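Local coordinates for caspase Nc subunit 1 (Drosophila melanogaster, PDB 2FP3), which acts as an initiator cysteine protease that dimerises and takes part in activating the caspase cascade responsible for apoptosis execution, at residues V67-Y72 against V147-G152; R77-A82 against M135-S140. The protein carries 2 engineered substitutions. All blocks are in the same frame, centred on the assembly; numbering follows the deposited sequence.

Both contacts lie where strands 62-68 and 130-139 end, in the caspase protease domain, with their centres about 7 Å apart. Contact 2 is nested within the chain loop that contact 1 closes. Strand 130-139, which supplies part of contact 2, pairs with strand 62-68 (parallel) and strand 146-148 (antiparallel), both of which lead into contact 1. Contact 1 is partly buried and mostly van der Waals in character. Contact 2 is more buried and more polar, with two arginines packed round H137, the active-site histidine by similarity. A salt bridge of 2.6 Å between E148 OE2 and R77 NH1 joins them, and T136 OG1 lies 2.7 Å from E148 O, a probable hydrogen bond.

Contact 1. Residues V67-Y72 against V147-G152; sequences VNIMDY and VEFRDG. Engineered in segment 147-152: R150 (natural residue Cys).
I69 and Y72 pack against E148, F149 and R150 where two loops of the caspase fold meet: the one leaving strand 62-68 and the type I beta turn F149-G152 that follows strand 146-148. The turn is closed by G152 N donating to F149 O at 2.8 Å.

The apolar part is carried by I69. With CD1 anti to CA (chi2 177°), the CG1 branch is extended and I69 CD1 comes within 3.4 Å of F149 CD2; I69 CD1 is also 3.6 Å from E148 O. The other branch rests on the backbone instead, CG2 being 3.7 Å from R150 N. Beyond this pair the F149 ring meets F111 of helix 108-119, which continues the apolar layer.

Around Y72 the nearest partners are oxygens. The CD2 side of its ring approaches F149 O at 3.5 Å and E148 OE1 at 3.8 Å, with ring and carboxylate planes 52° apart, while CE2 adds an apolar touch 4.0 Å from E148 CB. The polar ends are satisfied by neighbours: Y72 OH hydrogen-bonds T136 OG1, and the E148 carboxylate pairs with R77. Y72 also meets the ring of H137, which links this packing to the active-site region.

Between the backbones, the engineered residue R150 makes a CA-H...O contact, its CA 3.4 Å from D71 O with 158° at the hydrogen.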
ATOM      1  N   VAL A  67      -0.423   8.492   1.294  1.00 41.20           N
ATOM      2  CA  VAL A  67      -0.438   9.506   2.338  1.00 43.90           C
ATOM      3  C   VAL A  67       0.805   9.357   3.226  1.00 46.53           C
ATOM      4  O   VAL A  67       0.913   8.417   4.011  1.00 47.19           O
ATOM      5  CB  VAL A  67      -1.714   9.382   3.188  1.00 43.24           C
ATOM      6  CG1 VAL A  67      -1.654  10.335   4.369  1.00 43.72           C
ATOM      7  CG2 VAL A  67      -2.936   9.664   2.325  1.00 41.57           C
ATOM      8  N   ASN A  68       1.747  10.282   3.080  1.00 49.14           N
ATOM      9  CA  ASN A  68       2.985  10.258   3.850  1.00 53.21           C
ATOM     10  C   ASN A  68       2.996  11.402   4.873  1.00 56.58           C
ATOM     11  O   ASN A  68       3.316  12.544   4.534  1.00 57.34           O
ATOM     12  CB  ASN A  68       4.184  10.401   2.903  1.00 52.71           C
ATOM     13  CG  ASN A  68       5.469   9.839   3.489  1.00 53.36           C
ATOM     14  OD1 ASN A  68       5.549   9.546   4.682  1.00 54.28           O
ATOM     15  ND2 ASN A  68       6.488   9.693   2.647  1.00 52.98           N
ATOM     16  N   ILE A  69       2.634  11.092   6.115  1.00 59.33           N
ATOM     17  CA  ILE A  69       2.606  12.084   7.194  1.00 62.55           C
ATOM     18  C   ILE A  69       4.000  12.156   7.817  1.00 66.24           C
ATOM     19  O   ILE A  69       4.539  11.139   8.258  1.00 66.92           O
ATOM     20  CB  ILE A  69       1.597  11.676   8.288  1.00 61.43           C
ATOM     21  CG1 ILE A  69       0.217  11.461   7.666  1.00 60.42           C
ATOM     22  CG2 ILE A  69       1.536  12.739   9.371  1.00 60.12           C
ATOM     23  CD1 ILE A  69      -0.830  10.996   8.650  1.00 60.29           C
ATOM     24  N   MET A  70       4.589  13.344   7.870  1.00 71.23           N
ATOM     25  CA  MET A  70       5.929  13.444   8.429  1.00 78.13           C
ATOM     26  C   MET A  70       6.172  14.565   9.425  1.00 74.15           C
ATOM     27  O   MET A  70       7.314  14.840   9.779  1.00 72.08           O
ATOM     28  CB  MET A  70       6.947  13.527   7.295  1.00 87.68           C
ATOM     29  CG  MET A  70       6.646  14.595   6.271  1.00101.84           C
ATOM     30  SD  MET A  70       7.724  14.420   4.848  1.00110.82           S
ATOM     31  CE  MET A  70       9.240  15.133   5.501  1.00116.13           C
ATOM     32  N   ASP A  71       5.105  15.203   9.888  1.00 73.18           N
ATOM     33  CA  ASP A  71       5.238  16.282  10.860  1.00 75.56           C
ATOM     34  C   ASP A  71       4.243  16.100  11.993  1.00 78.22           C
ATOM     35  O   ASP A  71       3.056  15.861  11.764  1.00 76.05           O
ATOM     36  CB  ASP A  71       5.033  17.642  10.190  1.00 73.37           C
ATOM     37  CG  ASP A  71       6.253  18.095   9.400  1.00 73.60           C
ATOM     38  OD1 ASP A  71       6.146  19.106   8.676  1.00 74.96           O
ATOM     39  OD2 ASP A  71       7.319  17.451   9.503  1.00 72.21           O
ATOM     40  N   TYR A  72       4.738  16.218  13.219  1.00 81.84           N
ATOM     41  CA  TYR A  72       3.908  16.041  14.401  1.00 88.02           C
ATOM     42  C   TYR A  72       4.101  17.187  15.402  1.00 95.13           C
ATOM     43  O   TYR A  72       4.908  18.089  15.159  1.00 94.06           O
ATOM     44  CB  TYR A  72       4.249  14.686  15.028  1.00 84.65           C
ATOM     45  CG  TYR A  72       4.068  13.541  14.057  1.00 81.06           C
ATOM     46  CD1 TYR A  72       5.086  13.179  13.173  1.00 79.30           C
ATOM     47  CD2 TYR A  72       2.848  12.868  13.970  1.00 79.23           C
ATOM     48  CE1 TYR A  72       4.888  12.176  12.221  1.00 76.34           C
ATOM     49  CE2 TYR A  72       2.640  11.866  13.024  1.00 76.21           C
ATOM     50  CZ  TYR A  72       3.660  11.526  12.153  1.00 75.62           C
ATOM     51  OH  TYR A  72       3.447  10.546  11.212  1.00 74.72           O
ATOM     52  N   VAL A 147      -3.549   4.934  14.723  1.00 67.87           N
ATOM     53  CA  VAL A 147      -2.714   5.616  13.743  1.00 65.84           C
ATOM     54  C   VAL A 147      -2.713   7.116  14.016  1.00 65.77           C
ATOM     55  O   VAL A 147      -3.764   7.709  14.244  1.00 58.15           O
ATOM     56  CB  VAL A 147      -3.231   5.349  12.303  1.00 60.17           C
ATOM     57  CG1 VAL A 147      -2.429   6.134  11.299  1.00 61.12           C
ATOM     58  CG2 VAL A 147      -3.140   3.869  11.988  1.00 60.46           C
ATOM     59  N   GLU A 148      -1.527   7.720  13.996  1.00 67.76           N
ATOM     60  CA  GLU A 148      -1.368   9.158  14.238  1.00 75.37           C
ATOM     61  C   GLU A 148      -1.428   9.991  12.967  1.00 75.99           C
ATOM     62  O   GLU A 148      -1.102   9.511  11.878  1.00 80.64           O
ATOM     63  CB  GLU A 148      -0.018   9.463  14.881  1.00 82.37           C
ATOM     64  CG  GLU A 148       0.095   9.296  16.367  1.00 87.24           C
ATOM     65  CD  GLU A 148       1.337   9.988  16.889  1.00 89.90           C
ATOM     66  OE1 GLU A 148       1.302  11.227  17.055  1.00 91.40           O
ATOM     67  OE2 GLU A 148       2.353   9.298  17.107  1.00 91.85           O
ATOM     68  N   PHE A 149      -1.811  11.255  13.125  1.00 75.14           N
ATOM     69  CA  PHE A 149      -1.869  12.186  12.008  1.00 69.38           C
ATOM     70  C   PHE A 149      -1.101  13.454  12.390  1.00 66.38           C
ATOM     71  O   PHE A 149      -0.553  13.542  13.489  1.00 63.33           O
ATOM     72  CB  PHE A 149      -3.323  12.527  11.654  1.00 66.93           C
ATOM     73  CG  PHE A 149      -4.113  11.353  11.140  1.00 67.23           C
ATOM     74  CD1 PHE A 149      -4.893  10.586  12.001  1.00 67.06           C
ATOM     75  CD2 PHE A 149      -4.047  10.991   9.798  1.00 66.65           C
ATOM     76  CE1 PHE A 149      -5.593   9.478  11.535  1.00 66.29           C
ATOM     77  CE2 PHE A 149      -4.741   9.882   9.325  1.00 65.79           C
ATOM     78  CZ  PHE A 149      -5.515   9.124  10.194  1.00 65.55           C
ATOM     79  N   ARG A 150      -1.060  14.421  11.476  1.00 67.25           N
ATOM     80  CA  ARG A 150      -0.364  15.692  11.683  1.00 70.57           C
ATOM     81  C   ARG A 150      -0.705  16.372  13.013  1.00 72.02           C
ATOM     82  O   ARG A 150       0.181  16.788  13.759  1.00 68.11           O
ATOM     83  CB  ARG A 150      -0.700  16.647  10.533  1.00 71.35           C
ATOM     84  CG  ARG A 150      -0.176  18.060  10.712  1.00 75.29           C
ATOM     85  CD  ARG A 150      -1.268  19.071  10.437  1.00 76.85           C
ATOM     86  NE  ARG A 150      -0.724  20.400  10.178  1.00 78.64           N
ATOM     87  CZ  ARG A 150      -1.453  21.442   9.787  1.00 79.51           C
ATOM     88  NH1 ARG A 150      -2.764  21.318   9.609  1.00 78.96           N
ATOM     89  NH2 ARG A 150      -0.866  22.609   9.559  1.00 79.12           N
ATOM     90  N   ASP A 151      -1.998  16.488  13.293  1.00 72.74           N
ATOM     91  CA  ASP A 151      -2.480  17.123  14.511  1.00 75.79           C
ATOM     92  C   ASP A 151      -2.236  16.276  15.759  1.00 77.16           C
ATOM     93  O   ASP A 151      -2.694  16.615  16.847  1.00 78.91           O
ATOM     94  CB  ASP A 151      -3.974  17.431  14.369  1.00 76.50           C
ATOM     95  CG  ASP A 151      -4.809  16.185  14.134  1.00 77.28           C
ATOM     96  OD1 ASP A 151      -6.035  16.316  13.905  1.00 76.62           O
ATOM     97  OD2 ASP A 151      -4.235  15.075  14.184  1.00 76.32           O
ATOM     98  N   GLY A 152      -1.514  15.174  15.601  1.00 76.82           N
ATOM     99  CA  GLY A 152      -1.237  14.315  16.736  1.00 72.89           C
ATOM    100  C   GLY A 152      -2.396  13.411  17.122  1.00 69.17           C
ATOM    101  O   GLY A 152      -2.226  12.509  17.939  1.00 72.13           O
TER

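Contact 2. Residues R77-A82 against M135-S140; sequences RRRIGA and MTHGNS
The active-site histidine of the caspase fold, H137 (catalytic by similarity), is held here between R77 and R79 of the loop that joins strand 62-68 to helix 82-95. Its ring edge is fixed by a hydrogen bond: NE2 donates to R77 O over 3.1 Å, with an N-H...O angle of 168°. The acceptor lies in the ring plane, and the donor lies in the carbonyl plane, on a lone pair. The bond therefore restrains ring rotation. In other caspases a backbone carbonyl of this loop likewise engages the catalytic histidine, and R77 O probably plays that part here.

The two ring faces have different partners. On one, the R77 guanidinium lies flat, with centres 4.3 Å apart and planes at 10°; NH2 is placed 3.8 Å from H137 CG, toward the rim. The bend of the R77 chain at chi3 (67°) brings NE alongside H137 CD2, and the salt bridge to E148 secures the far end. On the opposite face R79 CD makes a CH-pi contact, 4.0 Å from the ring centroid, while R79 CG comes within 3.3 Å of H137 CE1.

R79 then carries its guanidinium past the histidine to M135, nearly perpendicular to the imidazole, with NH2 3.7 Å from M135 CB. Its NH1 hydrogen-bonds N68 OD1, and F183 adds a cation-pi contact. The sequence and position of R79 match the arginine that, in other caspases, lines the S1 pocket for the substrate aspartate, consistent with a similar role here. The type II beta turn R79-A82 brings A82 CB over one face of the R79 guanidinium, 3.4 Å from its plane and offset toward the rim.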
ATOM      1  N   ARG A  77       9.552  14.032  16.478  1.00112.29           N
ATOM      2  CA  ARG A  77       9.182  12.782  15.829  1.00110.92           C
ATOM      3  C   ARG A  77       9.210  12.930  14.312  1.00110.08           C
ATOM      4  O   ARG A  77       8.735  12.057  13.585  1.00103.90           O
ATOM      5  CB  ARG A  77       7.785  12.346  16.273  1.00108.75           C
ATOM      6  CG  ARG A  77       7.592  12.304  17.778  1.00106.89           C
ATOM      7  CD  ARG A  77       6.352  11.510  18.147  1.00102.58           C
ATOM      8  NE  ARG A  77       6.511  10.095  17.825  1.00 97.75           N
ATOM      9  CZ  ARG A  77       5.596   9.162  18.071  1.00 95.39           C
ATOM     10  NH1 ARG A  77       4.447   9.496  18.644  1.00 93.53           N
ATOM     11  NH2 ARG A  77       5.832   7.896  17.749  1.00 92.28           N
ATOM     12  N   ARG A  78       9.769  14.039  13.840  1.00106.89           N
ATOM     13  CA  ARG A  78       9.862  14.305  12.411  1.00110.19           C
ATOM     14  C   ARG A  78      10.513  13.142  11.670  1.00108.18           C
ATOM     15  O   ARG A  78      11.712  12.907  11.806  1.00110.22           O
ATOM     16  CB  ARG A  78      10.671  15.579  12.169  1.00116.01           C
ATOM     17  CG  ARG A  78      10.909  15.887  10.702  1.00120.61           C
ATOM     18  CD  ARG A  78      11.773  17.121  10.535  1.00124.71           C
ATOM     19  NE  ARG A  78      12.042  17.413   9.131  1.00128.19           N
ATOM     20  CZ  ARG A  78      12.772  18.440   8.713  1.00130.15           C
ATOM     21  NH1 ARG A  78      13.307  19.277   9.591  1.00131.21           N
ATOM     22  NH2 ARG A  78      12.967  18.633   7.415  1.00131.20           N
ATOM     23  N   ARG A  79       9.719  12.421  10.884  1.00102.25           N
ATOM     24  CA  ARG A  79      10.219  11.286  10.115  1.00 95.59           C
ATOM     25  C   ARG A  79      11.104  11.741   8.961  1.00 94.96           C
ATOM     26  O   ARG A  79      10.635  11.902   7.834  1.00 94.11           O
ATOM     27  CB  ARG A  79       9.052  10.461   9.565  1.00 89.31           C
ATOM     28  CG  ARG A  79       8.313   9.635  10.608  1.00 81.59           C
ATOM     29  CD  ARG A  79       7.116   8.914   9.997  1.00 77.22           C
ATOM     30  NE  ARG A  79       7.484   8.198   8.778  1.00 72.64           N
ATOM     31  CZ  ARG A  79       6.901   8.390   7.599  1.00 71.86           C
ATOM     32  NH1 ARG A  79       5.919   9.271   7.480  1.00 70.22           N
ATOM     33  NH2 ARG A  79       7.316   7.718   6.533  1.00 72.38           N
ATOM     34  N   ILE A  80      12.386  11.948   9.246  1.00 95.52           N
ATOM     35  CA  ILE A  80      13.331  12.384   8.226  1.00101.04           C
ATOM     36  C   ILE A  80      13.682  11.219   7.306  1.00 97.71           C
ATOM     37  O   ILE A  80      14.031  10.134   7.768  1.00 93.06           O
ATOM     38  CB  ILE A  80      14.620  12.950   8.866  1.00104.43           C
ATOM     39  CG1 ILE A  80      14.279  14.206   9.675  1.00109.57           C
ATOM     40  CG2 ILE A  80      15.649  13.266   7.783  1.00109.76           C
ATOM     41  CD1 ILE A  80      15.474  14.879  10.314  1.00113.75           C
ATOM     42  N   GLY A  81      13.581  11.455   6.002  1.00 94.16           N
ATOM     43  CA  GLY A  81      13.870  10.415   5.032  1.00 93.82           C
ATOM     44  C   GLY A  81      12.585   9.869   4.429  1.00 90.56           C
ATOM     45  O   GLY A  81      12.611   9.061   3.500  1.00 92.70           O
ATOM     46  N   ALA A  82      11.454  10.321   4.963  1.00 83.00           N
ATOM     47  CA  ALA A  82      10.147   9.882   4.495  1.00 74.20           C
ATOM     48  C   ALA A  82       9.902  10.240   3.033  1.00 73.76           C
ATOM     49  O   ALA A  82       9.370   9.427   2.272  1.00 77.90           O
ATOM     50  CB  ALA A  82       9.053  10.485   5.369  1.00 58.80           C
ATOM     51  N   MET A 135       1.687   6.144   5.426  1.00 45.66           N
ATOM     52  CA  MET A 135       2.938   6.122   6.168  1.00 49.59           C
ATOM     53  C   MET A 135       2.910   7.150   7.283  1.00 51.99           C
ATOM     54  O   MET A 135       2.923   8.352   7.032  1.00 50.13           O
ATOM     55  CB  MET A 135       4.103   6.388   5.217  1.00 48.27           C
ATOM     56  CG  MET A 135       4.233   5.308   4.175  1.00 48.40           C
ATOM     57  SD  MET A 135       5.299   5.739   2.821  1.00 50.80           S
ATOM     58  CE  MET A 135       4.273   6.974   1.975  1.00 47.85           C
ATOM     59  N   THR A 136       2.857   6.658   8.517  1.00 55.44           N
ATOM     60  CA  THR A 136       2.822   7.508   9.701  1.00 60.85           C
ATOM     61  C   THR A 136       3.301   6.705  10.914  1.00 65.58           C
ATOM     62  O   THR A 136       3.908   5.648  10.765  1.00 68.46           O
ATOM     63  CB  THR A 136       1.394   8.000   9.965  1.00 61.62           C
ATOM     64  OG1 THR A 136       1.375   8.844  11.123  1.00 60.21           O
ATOM     65  CG2 THR A 136       0.478   6.817  10.193  1.00 60.38           C
ATOM     66  N   HIS A 137       3.032   7.214  12.111  1.00 69.97           N
ATOM     67  CA  HIS A 137       3.413   6.528  13.339  1.00 70.21           C
ATOM     68  C   HIS A 137       2.206   5.743  13.850  1.00 69.57           C
ATOM     69  O   HIS A 137       1.064   6.188  13.717  1.00 67.24           O
ATOM     70  CB  HIS A 137       3.857   7.536  14.402  1.00 73.55           C
ATOM     71  CG  HIS A 137       5.133   8.247  14.070  1.00 78.18           C
ATOM     72  ND1 HIS A 137       6.281   7.581  13.697  1.00 80.59           N
ATOM     73  CD2 HIS A 137       5.456   9.562  14.099  1.00 80.09           C
ATOM     74  CE1 HIS A 137       7.255   8.455  13.513  1.00 81.23           C
ATOM     75  NE2 HIS A 137       6.781   9.664  13.750  1.00 81.50           N
ATOM     76  N   GLY A 138       2.463   4.575  14.432  1.00 73.83           N
ATOM     77  CA  GLY A 138       1.384   3.750  14.949  1.00 81.27           C
ATOM     78  C   GLY A 138       1.534   3.414  16.421  1.00 90.28           C
ATOM     79  O   GLY A 138       2.643   3.201  16.914  1.00 86.28           O
ATOM     80  N   ASN A 139       0.409   3.354  17.126  1.00100.09           N
ATOM     81  CA  ASN A 139       0.413   3.054  18.554  1.00113.61           C
ATOM     82  C   ASN A 139      -0.451   1.822  18.843  1.00115.06           C
ATOM     83  O   ASN A 139      -1.410   1.545  18.121  1.00116.31           O
ATOM     84  CB  ASN A 139      -0.103   4.274  19.324  1.00125.04           C
ATOM     85  CG  ASN A 139       0.235   4.222  20.799  1.00133.83           C
ATOM     86  OD1 ASN A 139       1.371   3.936  21.177  1.00139.17           O
ATOM     87  ND2 ASN A 139      -0.748   4.516  21.641  1.00138.95           N
ATOM     88  N   SER A 140      -0.107   1.085  19.898  1.00116.62           N
ATOM     89  CA  SER A 140      -0.841  -0.126  20.268  1.00117.28           C
ATOM     90  C   SER A 140      -1.588  -0.006  21.596  1.00118.28           C
ATOM     91  O   SER A 140      -1.347  -0.781  22.522  1.00114.82           O
ATOM     92  CB  SER A 140       0.120  -1.315  20.341  1.00117.06           C
ATOM     93  OG  SER A 140       0.850  -1.461  19.136  1.00119.69           O
TER